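Local coordinates for uncharacterized protein (Corynebacterium diphtheriae, PDB 3LMM) that is of unknown function but is probably a transcriptional regulator, combining a Schlafen AlbA-type region, a RecG C-terminal-like region and C-terminal regions of the helix-turn-helix clan, at residues 306-315 with 354-363; 189-199 with 261-272. All coordinates share one frame; numbering follows the deposited sequence.

Contact 1. Residues 306-315 with 354-363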
loop_
_atom_site.group_PDB
_atom_site.type_symbol
_atom_site.label_atom_id
_atom_site.label_comp_id
_atom_site.label_asym_id
_atom_site.label_seq_id
_atom_site.Cartn_x
_atom_site.Cartn_y
_atom_site.Cartn_z
ATOM N N LEU A 306 9.290 9.938 -0.615
ATOM C CA LEU A 306 8.298 9.850 0.436
ATOM C C LEU A 306 8.500 8.579 1.235
ATOM O O LEU A 306 8.333 8.564 2.448
ATOM C CB LEU A 306 6.897 9.851 -0.154
ATOM C CG LEU A 306 6.551 11.142 -0.857
ATOM C CD1 LEU A 306 5.239 10.989 -1.572
ATOM C CD2 LEU A 306 6.499 12.280 0.151
ATOM N N ASN A 307 8.872 7.509 0.552
ATOM C CA ASN A 307 9.050 6.255 1.233
ATOM C C ASN A 307 10.040 6.325 2.368
ATOM O O ASN A 307 9.775 5.817 3.461
ATOM C CB ASN A 307 9.432 5.167 0.247
ATOM C CG ASN A 307 8.486 3.991 0.315
ATOM O OD1 ASN A 307 7.257 4.166 0.330
ATOM N ND2 ASN A 307 9.046 2.778 0.358
ATOM N N ALA A 308 11.180 6.954 2.121
ATOM C CA ALA A 308 12.198 7.104 3.155
ATOM C C ALA A 308 11.678 8.079 4.213
ATOM O O ALA A 308 11.705 7.790 5.403
ATOM C CB ALA A 308 13.477 7.634 2.534
HETATM N N MSE A 309 11.181 9.223 3.752
HETATM C CA MSE A 309 10.650 10.270 4.618
HETATM C C MSE A 309 9.607 9.760 5.607
HETATM O O MSE A 309 9.338 10.398 6.623
HETATM C CB MSE A 309 10.025 11.354 3.747
HETATM C CG MSE A 309 10.075 12.733 4.327
HETATM SE SE MSE A 309 11.886 13.311 4.447
HETATM C CE MSE A 309 11.567 14.775 5.685
ATOM N N ILE A 310 9.027 8.607 5.298
ATOM C CA ILE A 310 7.988 7.999 6.121
ATOM C C ILE A 310 8.465 6.812 6.946
ATOM O O ILE A 310 8.012 6.624 8.066
ATOM C CB ILE A 310 6.811 7.531 5.227
ATOM C CG1 ILE A 310 6.108 8.755 4.633
ATOM C CG2 ILE A 310 5.846 6.669 6.013
ATOM C CD1 ILE A 310 4.916 8.432 3.753
ATOM N N HIS A 311 9.364 6.004 6.392
ATOM C CA HIS A 311 9.847 4.832 7.109
ATOM C C HIS A 311 11.243 4.975 7.679
ATOM O O HIS A 311 11.812 4.009 8.173
ATOM C CB HIS A 311 9.765 3.604 6.212
ATOM C CG HIS A 311 8.371 3.304 5.753
ATOM N ND1 HIS A 311 7.718 4.073 4.813
ATOM C CD2 HIS A 311 7.485 2.361 6.146
ATOM C CE1 HIS A 311 6.489 3.614 4.644
ATOM N NE2 HIS A 311 6.323 2.574 5.443
ATOM N N ARG A 312 11.786 6.188 7.607
ATOM C CA ARG A 312 13.109 6.540 8.136
ATOM C C ARG A 312 13.153 6.113 9.596
ATOM O O ARG A 312 12.126 5.758 10.172
ATOM C CB ARG A 312 13.248 8.053 8.053
ATOM C CG ARG A 312 14.503 8.622 8.609
ATOM C CD ARG A 312 14.360 10.119 8.627
ATOM N NE ARG A 312 15.612 10.826 8.865
ATOM C CZ ARG A 312 16.476 10.537 9.829
ATOM N NH1 ARG A 312 16.237 9.530 10.665
ATOM N NH2 ARG A 312 17.575 11.273 9.955
ATOM N N ASP A 313 14.323 6.141 10.215
ATOM C CA ASP A 313 14.349 5.767 11.617
ATOM C C ASP A 313 13.878 6.969 12.465
ATOM O O ASP A 313 13.282 6.790 13.523
ATOM C CB ASP A 313 15.742 5.311 12.049
ATOM C CG ASP A 313 15.736 4.629 13.417
ATOM O OD1 ASP A 313 16.429 3.603 13.589
ATOM O OD2 ASP A 313 15.043 5.112 14.332
ATOM N N TRP A 314 14.116 8.190 11.998
ATOM C CA TRP A 314 13.673 9.381 12.722
ATOM C C TRP A 314 14.171 9.514 14.132
ATOM O O TRP A 314 14.057 10.578 14.746
ATOM C CB TRP A 314 12.148 9.483 12.737
ATOM C CG TRP A 314 11.625 10.007 11.467
ATOM C CD1 TRP A 314 10.602 9.492 10.735
ATOM C CD2 TRP A 314 12.122 11.126 10.729
ATOM N NE1 TRP A 314 10.438 10.206 9.578
ATOM C CE2 TRP A 314 11.366 11.213 9.545
ATOM C CE3 TRP A 314 13.157 12.046 10.938
ATOM C CZ2 TRP A 314 11.586 12.209 8.585
ATOM C CZ3 TRP A 314 13.380 13.029 9.985
ATOM C CH2 TRP A 314 12.606 13.098 8.817
ATOM N N ASN A 315 14.704 8.431 14.670
ATOM C CA ASN A 315 15.237 8.490 16.011
ATOM C C ASN A 315 16.737 8.662 15.844
ATOM O O ASN A 315 17.435 9.009 16.794
ATOM C CB ASN A 315 14.927 7.210 16.784
ATOM C CG ASN A 315 15.545 7.209 18.175
ATOM O OD1 ASN A 315 16.377 6.363 18.487
ATOM N ND2 ASN A 315 15.139 8.166 19.012
ATOM N N ALA A 354 4.032 -0.164 8.565
ATOM C CA ALA A 354 5.097 0.833 8.601
ATOM C C ALA A 354 5.687 0.987 9.994
ATOM O O ALA A 354 5.055 0.626 10.978
ATOM C CB ALA A 354 4.571 2.168 8.111
ATOM N N ARG A 355 6.904 1.516 10.063
ATOM C CA ARG A 355 7.574 1.714 11.336
ATOM C C ARG A 355 6.751 2.679 12.190
ATOM O O ARG A 355 6.477 2.431 13.371
ATOM C CB ARG A 355 8.971 2.295 11.122
ATOM C CG ARG A 355 9.748 2.559 12.399
ATOM C CD ARG A 355 10.959 3.419 12.124
ATOM N NE ARG A 355 11.839 2.832 11.117
ATOM C CZ ARG A 355 12.581 1.741 11.307
ATOM N NH1 ARG A 355 13.354 1.268 10.333
ATOM N NH2 ARG A 355 12.554 1.118 12.477
ATOM N N TYR A 356 6.343 3.783 11.585
ATOM C CA TYR A 356 5.564 4.763 12.301
ATOM C C TYR A 356 4.185 4.911 11.665
ATOM O O TYR A 356 3.933 5.837 10.887
ATOM C CB TYR A 356 6.301 6.106 12.299
ATOM C CG TYR A 356 7.658 6.071 12.973
ATOM C CD1 TYR A 356 7.766 5.787 14.328
ATOM C CD2 TYR A 356 8.826 6.350 12.262
ATOM C CE1 TYR A 356 8.997 5.781 14.968
ATOM C CE2 TYR A 356 10.076 6.353 12.886
ATOM C CZ TYR A 356 10.155 6.068 14.246
ATOM O OH TYR A 356 11.369 6.075 14.905
ATOM N N PRO A 357 3.267 3.986 11.983
ATOM C CA PRO A 357 1.905 4.023 11.446
ATOM C C PRO A 357 1.299 5.421 11.561
ATOM O O PRO A 357 0.717 5.921 10.611
ATOM C CB PRO A 357 1.170 3.002 12.314
ATOM C CG PRO A 357 2.216 1.976 12.550
ATOM C CD PRO A 357 3.441 2.821 12.866
ATOM N N ALA A 358 1.455 6.047 12.721
ATOM C CA ALA A 358 0.933 7.386 12.914
ATOM C C ALA A 358 1.454 8.342 11.831
ATOM O O ALA A 358 0.678 9.065 11.200
ATOM C CB ALA A 358 1.314 7.900 14.291
ATOM N N LEU A 359 2.764 8.334 11.606
ATOM C CA LEU A 359 3.385 9.212 10.609
ATOM C C LEU A 359 2.840 8.889 9.235
ATOM O O LEU A 359 2.529 9.785 8.448
ATOM C CB LEU A 359 4.907 9.016 10.590
ATOM C CG LEU A 359 5.887 10.146 10.234
ATOM C CD1 LEU A 359 6.857 9.621 9.189
ATOM C CD2 LEU A 359 5.164 11.383 9.737
ATOM N N ALA A 360 2.747 7.598 8.944
ATOM C CA ALA A 360 2.236 7.166 7.660
ATOM C C ALA A 360 0.846 7.742 7.487
ATOM O O ALA A 360 0.589 8.470 6.531
ATOM C CB ALA A 360 2.185 5.654 7.587
ATOM N N ASP A 361 -0.051 7.450 8.421
ATOM C CA ASP A 361 -1.395 7.970 8.276
ATOM C C ASP A 361 -1.464 9.478 8.040
ATOM O O ASP A 361 -2.285 9.936 7.247
ATOM C CB ASP A 361 -2.266 7.643 9.474
ATOM C CG ASP A 361 -3.650 8.217 9.320
ATOM O OD1 ASP A 361 -4.361 7.762 8.396
ATOM O OD2 ASP A 361 -4.019 9.136 10.091
ATOM N N LEU A 362 -0.624 10.248 8.727
ATOM C CA LEU A 362 -0.638 11.690 8.558
ATOM C C LEU A 362 -0.337 12.068 7.118
ATOM O O LEU A 362 -0.931 13.007 6.584
ATOM C CB LEU A 362 0.376 12.350 9.487
ATOM C CG LEU A 362 0.346 13.881 9.525
ATOM C CD1 LEU A 362 -1.015 14.386 9.982
ATOM C CD2 LEU A 362 1.445 14.368 10.454
ATOM N N TYR A 363 0.581 11.346 6.480
ATOM C CA TYR A 363 0.927 11.644 5.081
ATOM C C TYR A 363 -0.242 11.308 4.155
ATOM O O TYR A 363 -0.449 11.976 3.144
ATOM C CB TYR A 363 2.178 10.864 4.657
ATOM C CG TYR A 363 3.481 11.570 4.947
ATOM C CD1 TYR A 363 3.992 12.534 4.076
ATOM C CD2 TYR A 363 4.212 11.261 6.085
ATOM C CE1 TYR A 363 5.213 13.169 4.336
ATOM C CE2 TYR A 363 5.427 11.884 6.357
ATOM C CZ TYR A 363 5.929 12.836 5.481
ATOM O OH TYR A 363 7.158 13.408 5.770
#

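Contact 2. Residues 189-199 with 261-272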
loop_
_atom_site.group_PDB
_atom_site.type_symbol
_atom_site.label_atom_id
_atom_site.label_comp_id
_atom_site.label_asym_id
_atom_site.label_seq_id
_atom_site.Cartn_x
_atom_site.Cartn_y
_atom_site.Cartn_z
ATOM N N ARG A 189 4.724 26.199 11.197
ATOM C CA ARG A 189 5.207 27.232 10.288
ATOM C C ARG A 189 4.218 27.476 9.160
ATOM O O ARG A 189 3.680 26.535 8.579
ATOM C CB ARG A 189 6.562 26.825 9.702
ATOM C CG ARG A 189 7.368 25.919 10.621
ATOM C CD ARG A 189 8.788 25.747 10.141
ATOM N NE ARG A 189 9.582 26.930 10.414
ATOM C CZ ARG A 189 10.315 27.555 9.502
ATOM N NH1 ARG A 189 11.022 28.631 9.836
ATOM N NH2 ARG A 189 10.330 27.110 8.251
ATOM N N PRO A 190 3.960 28.749 8.841
ATOM C CA PRO A 190 3.022 29.070 7.763
ATOM C C PRO A 190 3.462 28.485 6.424
ATOM O O PRO A 190 2.636 28.112 5.597
ATOM C CB PRO A 190 3.016 30.595 7.761
ATOM C CG PRO A 190 4.390 30.937 8.299
ATOM C CD PRO A 190 4.516 29.975 9.437
ATOM N N ALA A 191 4.772 28.409 6.230
ATOM C CA ALA A 191 5.337 27.873 5.003
ATOM C C ALA A 191 4.945 26.413 4.816
ATOM O O ALA A 191 4.643 25.965 3.701
ATOM C CB ALA A 191 6.849 27.993 5.031
ATOM N N ALA A 192 4.967 25.670 5.917
ATOM C CA ALA A 192 4.623 24.254 5.902
ATOM C C ALA A 192 3.135 24.107 5.617
ATOM O O ALA A 192 2.727 23.246 4.836
ATOM C CB ALA A 192 4.959 23.632 7.238
ATOM N N LEU A 193 2.334 24.950 6.260
ATOM C CA LEU A 193 0.905 24.901 6.066
ATOM C C LEU A 193 0.575 25.274 4.643
ATOM O O LEU A 193 -0.302 24.675 4.011
ATOM C CB LEU A 193 0.211 25.858 7.018
ATOM C CG LEU A 193 0.083 25.287 8.420
ATOM C CD1 LEU A 193 -0.217 26.387 9.403
ATOM C CD2 LEU A 193 -1.000 24.227 8.435
ATOM N N ALA A 194 1.279 26.277 4.132
ATOM C CA ALA A 194 1.046 26.731 2.765
ATOM C C ALA A 194 1.271 25.567 1.796
ATOM O O ALA A 194 0.502 25.376 0.849
ATOM C CB ALA A 194 1.981 27.873 2.442
ATOM N N LEU A 195 2.327 24.801 2.060
ATOM C CA LEU A 195 2.695 23.650 1.258
ATOM C C LEU A 195 1.605 22.610 1.230
ATOM O O LEU A 195 1.288 22.064 0.179
ATOM C CB LEU A 195 3.949 23.015 1.828
ATOM C CG LEU A 195 5.240 23.480 1.199
ATOM C CD1 LEU A 195 6.425 22.962 1.982
ATOM C CD2 LEU A 195 5.265 22.986 -0.227
ATOM N N ALA A 196 1.055 22.322 2.403
ATOM C CA ALA A 196 0.005 21.325 2.522
ATOM C C ALA A 196 -1.191 21.752 1.700
ATOM O O ALA A 196 -1.837 20.920 1.071
ATOM C CB ALA A 196 -0.387 21.165 3.965
ATOM N N ARG A 197 -1.463 23.056 1.698
ATOM C CA ARG A 197 -2.587 23.622 0.958
ATOM C C ARG A 197 -2.397 23.576 -0.546
ATOM O O ARG A 197 -3.357 23.381 -1.293
ATOM C CB ARG A 197 -2.819 25.078 1.350
ATOM C CG ARG A 197 -3.268 25.281 2.758
ATOM C CD ARG A 197 -3.283 26.755 3.117
ATOM N NE ARG A 197 -3.902 26.942 4.421
ATOM C CZ ARG A 197 -5.160 26.605 4.681
ATOM N NH1 ARG A 197 -5.914 26.084 3.719
ATOM N NH2 ARG A 197 -5.648 26.749 5.907
ATOM N N LYS A 198 -1.170 23.781 -1.006
ATOM C CA LYS A 198 -0.965 23.759 -2.437
ATOM C C LYS A 198 -0.900 22.327 -2.937
ATOM O O LYS A 198 -0.994 22.091 -4.135
ATOM C CB LYS A 198 0.296 24.527 -2.823
ATOM C CG LYS A 198 1.566 23.794 -2.542
ATOM C CD LYS A 198 2.399 23.671 -3.807
ATOM C CE LYS A 198 2.823 25.021 -4.344
ATOM N NZ LYS A 198 3.800 24.827 -5.438
ATOM N N TRP A 199 -0.763 21.368 -2.024
ATOM C CA TRP A 199 -0.713 19.961 -2.424
ATOM C C TRP A 199 -2.070 19.264 -2.356
ATOM O O TRP A 199 -2.242 18.180 -2.920
ATOM C CB TRP A 199 0.293 19.175 -1.577
ATOM C CG TRP A 199 1.734 19.408 -1.952
ATOM C CD1 TRP A 199 2.230 19.669 -3.198
ATOM C CD2 TRP A 199 2.863 19.373 -1.071
ATOM N NE1 TRP A 199 3.594 19.799 -3.144
ATOM C CE2 TRP A 199 4.009 19.623 -1.851
ATOM C CE3 TRP A 199 3.016 19.152 0.303
ATOM C CZ2 TRP A 199 5.294 19.660 -1.300
ATOM C CZ3 TRP A 199 4.292 19.189 0.849
ATOM C CH2 TRP A 199 5.414 19.441 0.049
ATOM N N GLU A 261 16.007 24.760 10.079
ATOM C CA GLU A 261 14.846 25.401 10.683
ATOM C C GLU A 261 13.578 25.069 9.916
ATOM O O GLU A 261 12.504 25.545 10.261
ATOM C CB GLU A 261 15.019 26.918 10.726
ATOM C CG GLU A 261 16.457 27.387 10.825
ATOM C CD GLU A 261 17.098 27.503 9.460
ATOM O OE1 GLU A 261 16.493 28.170 8.581
ATOM O OE2 GLU A 261 18.209 26.954 9.269
ATOM N N LYS A 262 13.700 24.260 8.869
ATOM C CA LYS A 262 12.536 23.889 8.075
ATOM C C LYS A 262 11.929 22.574 8.548
ATOM O O LYS A 262 12.627 21.684 9.032
ATOM C CB LYS A 262 12.908 23.769 6.590
ATOM C CG LYS A 262 13.492 25.045 5.990
ATOM C CD LYS A 262 13.569 25.011 4.453
ATOM C CE LYS A 262 13.965 26.386 3.891
ATOM N NZ LYS A 262 13.787 26.517 2.412
ATOM N N SER A 263 10.613 22.477 8.416
ATOM C CA SER A 263 9.876 21.284 8.795
ATOM C C SER A 263 10.157 20.215 7.737
ATOM O O SER A 263 10.735 20.516 6.690
ATOM C CB SER A 263 8.385 21.600 8.839
ATOM O OG SER A 263 7.940 22.107 7.598
ATOM N N CYS A 264 9.755 18.974 7.999
ATOM C CA CYS A 264 9.994 17.903 7.039
ATOM C C CYS A 264 9.314 18.188 5.714
ATOM O O CYS A 264 9.874 17.912 4.659
ATOM C CB CYS A 264 9.491 16.568 7.581
ATOM S SG CYS A 264 10.611 15.765 8.751
ATOM N N LEU A 265 8.102 18.729 5.769
ATOM C CA LEU A 265 7.373 19.044 4.550
ATOM C C LEU A 265 8.170 20.054 3.729
ATOM O O LEU A 265 8.256 19.956 2.498
ATOM C CB LEU A 265 6.006 19.634 4.877
ATOM C CG LEU A 265 5.015 18.698 5.547
ATOM C CD1 LEU A 265 3.771 19.480 5.926
ATOM C CD2 LEU A 265 4.670 17.545 4.626
ATOM N N GLU A 266 8.743 21.034 4.423
ATOM C CA GLU A 266 9.538 22.057 3.772
ATOM C C GLU A 266 10.800 21.408 3.238
ATOM O O GLU A 266 11.196 21.633 2.089
ATOM C CB GLU A 266 9.883 23.157 4.765
ATOM C CG GLU A 266 8.703 24.039 5.084
ATOM C CD GLU A 266 8.988 25.012 6.200
ATOM O OE1 GLU A 266 8.998 24.588 7.380
ATOM O OE2 GLU A 266 9.210 26.206 5.902
ATOM N N GLN A 267 11.430 20.589 4.069
ATOM C CA GLN A 267 12.634 19.922 3.634
ATOM C C GLN A 267 12.340 18.965 2.498
ATOM O O GLN A 267 13.111 18.880 1.548
ATOM C CB GLN A 267 13.296 19.208 4.809
ATOM C CG GLN A 267 14.083 20.159 5.692
ATOM C CD GLN A 267 14.815 19.440 6.804
ATOM O OE1 GLN A 267 15.568 18.491 6.564
ATOM N NE2 GLN A 267 14.608 19.899 8.034
ATOM N N LEU A 268 11.222 18.255 2.567
ATOM C CA LEU A 268 10.886 17.327 1.484
ATOM C C LEU A 268 10.761 18.109 0.178
ATOM O O LEU A 268 11.378 17.763 -0.830
ATOM C CB LEU A 268 9.563 16.621 1.754
ATOM C CG LEU A 268 9.072 15.826 0.545
ATOM C CD1 LEU A 268 9.621 14.399 0.573
ATOM C CD2 LEU A 268 7.548 15.806 0.566
ATOM N N ASP A 269 9.954 19.165 0.215
ATOM C CA ASP A 269 9.765 19.990 -0.954
ATOM C C ASP A 269 11.107 20.486 -1.489
ATOM O O ASP A 269 11.407 20.334 -2.671
ATOM C CB ASP A 269 8.873 21.185 -0.630
ATOM C CG ASP A 269 8.719 22.117 -1.811
ATOM O OD1 ASP A 269 8.248 21.635 -2.872
ATOM O OD2 ASP A 269 9.062 23.318 -1.682
ATOM N N TYR A 270 11.912 21.077 -0.616
ATOM C CA TYR A 270 13.201 21.610 -1.014
ATOM C C TYR A 270 14.015 20.575 -1.781
ATOM O O TYR A 270 14.670 20.911 -2.762
ATOM C CB TYR A 270 13.973 22.069 0.216
ATOM C CG TYR A 270 15.154 22.962 -0.086
ATOM C CD1 TYR A 270 14.974 24.289 -0.474
ATOM C CD2 TYR A 270 16.456 22.488 0.040
ATOM C CE1 TYR A 270 16.068 25.121 -0.726
ATOM C CE2 TYR A 270 17.552 23.309 -0.211
ATOM C CZ TYR A 270 17.351 24.623 -0.591
ATOM O OH TYR A 270 18.444 25.425 -0.830
ATOM N N LEU A 271 13.974 19.320 -1.342
ATOM C CA LEU A 271 14.715 18.263 -2.024
ATOM C C LEU A 271 14.062 17.944 -3.373
ATOM O O LEU A 271 14.743 17.862 -4.395
ATOM C CB LEU A 271 14.759 17.010 -1.152
ATOM C CG LEU A 271 16.160 16.445 -0.930
ATOM C CD1 LEU A 271 16.741 16.033 -2.253
ATOM C CD2 LEU A 271 17.041 17.496 -0.257
ATOM N N GLU A 272 12.740 17.766 -3.365
ATOM C CA GLU A 272 11.990 17.486 -4.587
ATOM C C GLU A 272 12.264 18.557 -5.643
ATOM O O GLU A 272 12.490 18.248 -6.809
ATOM C CB GLU A 272 10.486 17.440 -4.296
ATOM C CG GLU A 272 10.025 16.224 -3.502
ATOM C CD GLU A 272 8.511 16.182 -3.301
ATOM O OE1 GLU A 272 7.951 17.160 -2.756
ATOM O OE2 GLU A 272 7.881 15.168 -3.680
HETATM O O HOH W 1 5.634 21.819 -4.736
#

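Contact 1. Residues 306-315 with 354-363
Ile310 lies over one face of the Tyr363 ring where the C-terminal end of helix 298-311 packs on helix 357-365, the short segments running at 139°. Its CG1 makes a CH-pi contact 3.8 Å from the Tyr363 ring centroid, displaced toward the rim. With CG1 beside the backbone N (chi1 -68°), CG2 branches off to meet Ala360 CB at 4.1 Å. Met309, a selenomethionine, crosses Tyr363 at about a right angle and brings CG to the hydroxyl. His311 ND1 donates to Asn307 O at 3.0 Å, in the carbonyl plane and on a lone pair; this bond steadies the ring, whose CD2 stands 3.5 Å from Ala354 CB. His311 O, at the last residue of helix 298-311, accepts a nearly straight 3.2 Å bond from Arg355 NE on the loop into helix 357-365 (chi3 bent, -57°); the oxygen lies in the guanidinium plane, NE above the carbonyl plane. Tyr356 OH points at Asp313 O, a bond modelled doubtfully short. Trp314 CD1 meets the Tyr356 ring obliquely; Trp314 NE1, 3.6 Å from Leu359 CD1, donates to Met309 O at 3.2 Å, the oxygen in the indole plane but NE1 above the carbonyl plane. Segment 354-363 falls in the RecG C-terminal-like range. Helix 264-278 covers Leu306, Met309 and Trp314; helix 226-232 touches Trp314, Leu362 and Tyr363; Ala308 rests on strand 330-336 of the six-stranded mixed sheet.

Contact 2. Residues 189-199 with 261-272
The Arg189 guanidinium has Glu261 O over the centre of one face and the Glu266 carboxylate at its edge, the two planar groups turned 31° apart. On the Trp199 indole, Leu195 O and Lys198 CG lie over a face, and Leu265 O comes to the edge. Trp199 is a knob in the hole formed by Leu265, Leu268, Asp269 and Glu272, while Ser263 and Glu266 form a capping box at the start of helix 264-278, Glu266 N donating weakly to Ser263 OG; segment 264-272 crosses helix 190-199 at 63°. Glu266 OE1 is gripped by three donors: Arg189 NH2 at 3.0 Å on the syn lone pair, Ser263 OG at 2.7 Å on the anti one, and Ser263 N from above the carboxylate plane. OE2 completes the salt bridge, 2.8 Å from Arg189 NH2. Arg189, at the N-cap position of helix 190-199, thus reaches the capping box through Glu266. Leu195 spreads its methyls, CD1 lying 3.7 Å from Glu266 CA and CD2 3.9 Å from Asp269 CG. Leu193 faces helix 208-214 and Leu265 reaches helix 226-232. A water accepts from Trp199 NE1 at 3.3 Å and donates to Asp269 OD1.

In the fold
Both segments of contact 2 precede those of contact 1 in the chain, and the centres of the two contacts are about 16 Å apart. They touch through helices 264-278 and 298-311: Leu306 CD2 lies 3.7 Å from Leu268 CD2, and Met309 CG 4.1 Å from Leu268 CD1, while Trp314 packs on Cys264. Helix 226-232 links them a second time, meeting Tyr363 of contact 1 and Leu265 of contact 2 through Leu231. Contact 1 is the more central, about 13 Å from the centre of the chain against about 24 Å for contact 2. The cobalt ion is bound elsewhere, at Asp41, Phe42 and Asp90, so neither contact supplies its ligands.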